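Local structure of Two-component system sensor histidine kinase (Bacteroides thetaiotaomicron, 3OTT) at residues Leu529-Phe534 and Ile582-Met587. The protein is probably a membrane-bound sensor histidine kinase of a phosphorelay, whose extracellular beta-propeller and beta-sandwich part is an apparent saccharide sensor. Residues are numbered along the deposited sequence; the frame is centred on the assembly and turned at random.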
# COMPACT_ATOMS: atom_id res chain seq x y z
N LEU B 529 -31.73 2.47 -31.22
CA LEU B 529 -32.80 3.08 -30.38
C LEU B 529 -32.14 3.83 -29.27
O LEU B 529 -31.04 3.47 -28.89
CB LEU B 529 -33.79 2.05 -29.86
CG LEU B 529 -34.59 1.44 -31.03
CD1 LEU B 529 -34.76 -0.04 -30.92
CD2 LEU B 529 -35.89 2.09 -31.12
N LEU B 530 -32.76 4.90 -28.78
CA LEU B 530 -32.18 5.69 -27.66
C LEU B 530 -32.75 5.29 -26.33
O LEU B 530 -33.95 5.12 -26.20
CB LEU B 530 -32.49 7.17 -27.82
CG LEU B 530 -31.56 8.14 -28.54
CD1 LEU B 530 -30.80 7.44 -29.58
CD2 LEU B 530 -32.37 9.25 -29.15
N TRP B 531 -31.92 5.24 -25.32
CA TRP B 531 -32.37 4.95 -23.97
C TRP B 531 -32.10 6.16 -23.08
O TRP B 531 -30.94 6.66 -23.01
CB TRP B 531 -31.65 3.69 -23.46
CG TRP B 531 -32.09 2.45 -24.21
CD1 TRP B 531 -31.64 2.04 -25.40
CD2 TRP B 531 -33.12 1.53 -23.83
NE1 TRP B 531 -32.29 0.87 -25.80
CE2 TRP B 531 -33.21 0.55 -24.84
CE3 TRP B 531 -33.97 1.44 -22.70
CZ2 TRP B 531 -34.09 -0.54 -24.77
CZ3 TRP B 531 -34.85 0.38 -22.63
CH2 TRP B 531 -34.91 -0.61 -23.65
N VAL B 532 -33.17 6.66 -22.44
CA VAL B 532 -33.09 7.76 -21.50
C VAL B 532 -33.37 7.28 -20.05
O VAL B 532 -34.34 6.57 -19.77
CB VAL B 532 -34.07 8.93 -21.86
CG1 VAL B 532 -33.80 10.22 -20.95
CG2 VAL B 532 -33.93 9.35 -23.34
N GLY B 533 -32.51 7.68 -19.13
CA GLY B 533 -32.65 7.25 -17.76
C GLY B 533 -33.19 8.43 -16.99
O GLY B 533 -32.80 9.59 -17.24
N PHE B 534 -34.12 8.13 -16.10
CA PHE B 534 -34.61 9.07 -15.14
C PHE B 534 -34.83 8.34 -13.80
O PHE B 534 -34.66 7.10 -13.69
CB PHE B 534 -35.92 9.75 -15.63
CG PHE B 534 -36.99 8.79 -16.09
CD1 PHE B 534 -37.90 8.24 -15.19
CD2 PHE B 534 -37.13 8.47 -17.45
CE1 PHE B 534 -38.92 7.37 -15.61
CE2 PHE B 534 -38.16 7.61 -17.90
CZ PHE B 534 -39.03 7.04 -16.98
N ILE B 582 -32.60 -5.03 -18.21
CA ILE B 582 -33.85 -4.76 -18.93
C ILE B 582 -33.71 -5.26 -20.34
O ILE B 582 -32.75 -4.92 -21.04
CB ILE B 582 -34.12 -3.23 -19.01
CG1 ILE B 582 -34.19 -2.62 -17.61
CG2 ILE B 582 -35.36 -2.90 -19.82
CD1 ILE B 582 -34.05 -1.06 -17.66
N ASP B 583 -34.68 -6.03 -20.79
CA ASP B 583 -34.58 -6.63 -22.11
C ASP B 583 -34.85 -5.56 -23.14
O ASP B 583 -35.82 -4.83 -23.02
CB ASP B 583 -35.58 -7.78 -22.27
CG ASP B 583 -35.63 -8.30 -23.72
OD1 ASP B 583 -36.24 -7.66 -24.61
OD2 ASP B 583 -35.02 -9.36 -23.97
N ARG B 584 -34.02 -5.47 -24.16
CA ARG B 584 -34.13 -4.37 -25.11
C ARG B 584 -35.41 -4.39 -25.98
O ARG B 584 -35.82 -3.34 -26.48
CB ARG B 584 -32.88 -4.25 -25.97
CG ARG B 584 -31.68 -3.70 -25.18
CD ARG B 584 -30.53 -3.25 -26.12
NE ARG B 584 -29.93 -4.28 -26.97
CZ ARG B 584 -30.11 -4.40 -28.30
NH1 ARG B 584 -30.91 -3.58 -28.97
NH2 ARG B 584 -29.51 -5.37 -28.99
N LYS B 585 -36.03 -5.55 -26.15
CA LYS B 585 -37.23 -5.64 -27.00
C LYS B 585 -38.53 -5.59 -26.18
O LYS B 585 -39.42 -4.79 -26.50
CB LYS B 585 -37.18 -6.82 -28.01
CG LYS B 585 -36.10 -6.65 -29.13
CD LYS B 585 -36.24 -7.73 -30.29
CE LYS B 585 -35.60 -9.15 -30.01
NZ LYS B 585 -36.17 -10.34 -30.85
N THR B 586 -38.61 -6.37 -25.09
CA THR B 586 -39.85 -6.38 -24.28
C THR B 586 -39.90 -5.28 -23.24
O THR B 586 -40.98 -4.89 -22.80
CB THR B 586 -40.04 -7.70 -23.53
OG1 THR B 586 -39.01 -7.81 -22.54
CG2 THR B 586 -40.03 -8.90 -24.50
N MET B 587 -38.73 -4.84 -22.79
CA MET B 587 -38.61 -3.83 -21.72
C MET B 587 -38.95 -4.33 -20.30
O MET B 587 -39.06 -3.50 -19.39
CB MET B 587 -39.33 -2.51 -22.03
CG MET B 587 -38.69 -1.75 -23.17
SD MET B 587 -39.48 -0.17 -23.52
CE MET B 587 -38.77 0.93 -22.24
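W531 drives the six-membered end of its indole into the turn that follows strand 578-583, where R584 and M587 receive it. The carbonyl oxygen of R584 lies in the ring plane, at its edge, 3.7 Å from CZ2 of W531. Beside it, CG of R584 packs 4.0 Å from the same CZ2, so the first carbons of the arginine side chain sit against that one corner of the ring, while the bend at chi3 (-62°) helps direct its guanidinium towards D525 and D527, with which NH1 forms salt bridges. The M587 side chain lies alongside the indole and points the other way: its CG sits 4.0 Å from CH2 of W531, and a chi3 of 81° brings its CE to 4.0 Å from CZ3 of W531. Its sulfur makes an oblique Met-aromatic contact, 52° off the ring normal. CG2 of I582 meets CZ3 of W531 more loosely. The turn itself is shaped by D583, whose OD1 accepts from the backbone N of K585, an Asx turn, and, from the opposite face of the carboxylate, from that of T586, which extends it to an Asx motif. D525 also binds NE1 of W531, giving the indole and the arginine a common acidic partner. With the indole cut back to an alanine, a gap would probably open between strand 530-534 and the turn at R584 and M587, and D525 would lose its indole donor. The contact joins two successive four-stranded blades of the beta-propeller: W531 projects from the second strand of its blade, 530-534, touching V538 and R540 of adjacent strand 537-542, while M587 reaches Q549 and I551 on the fourth strand, 547-552, of the same blade.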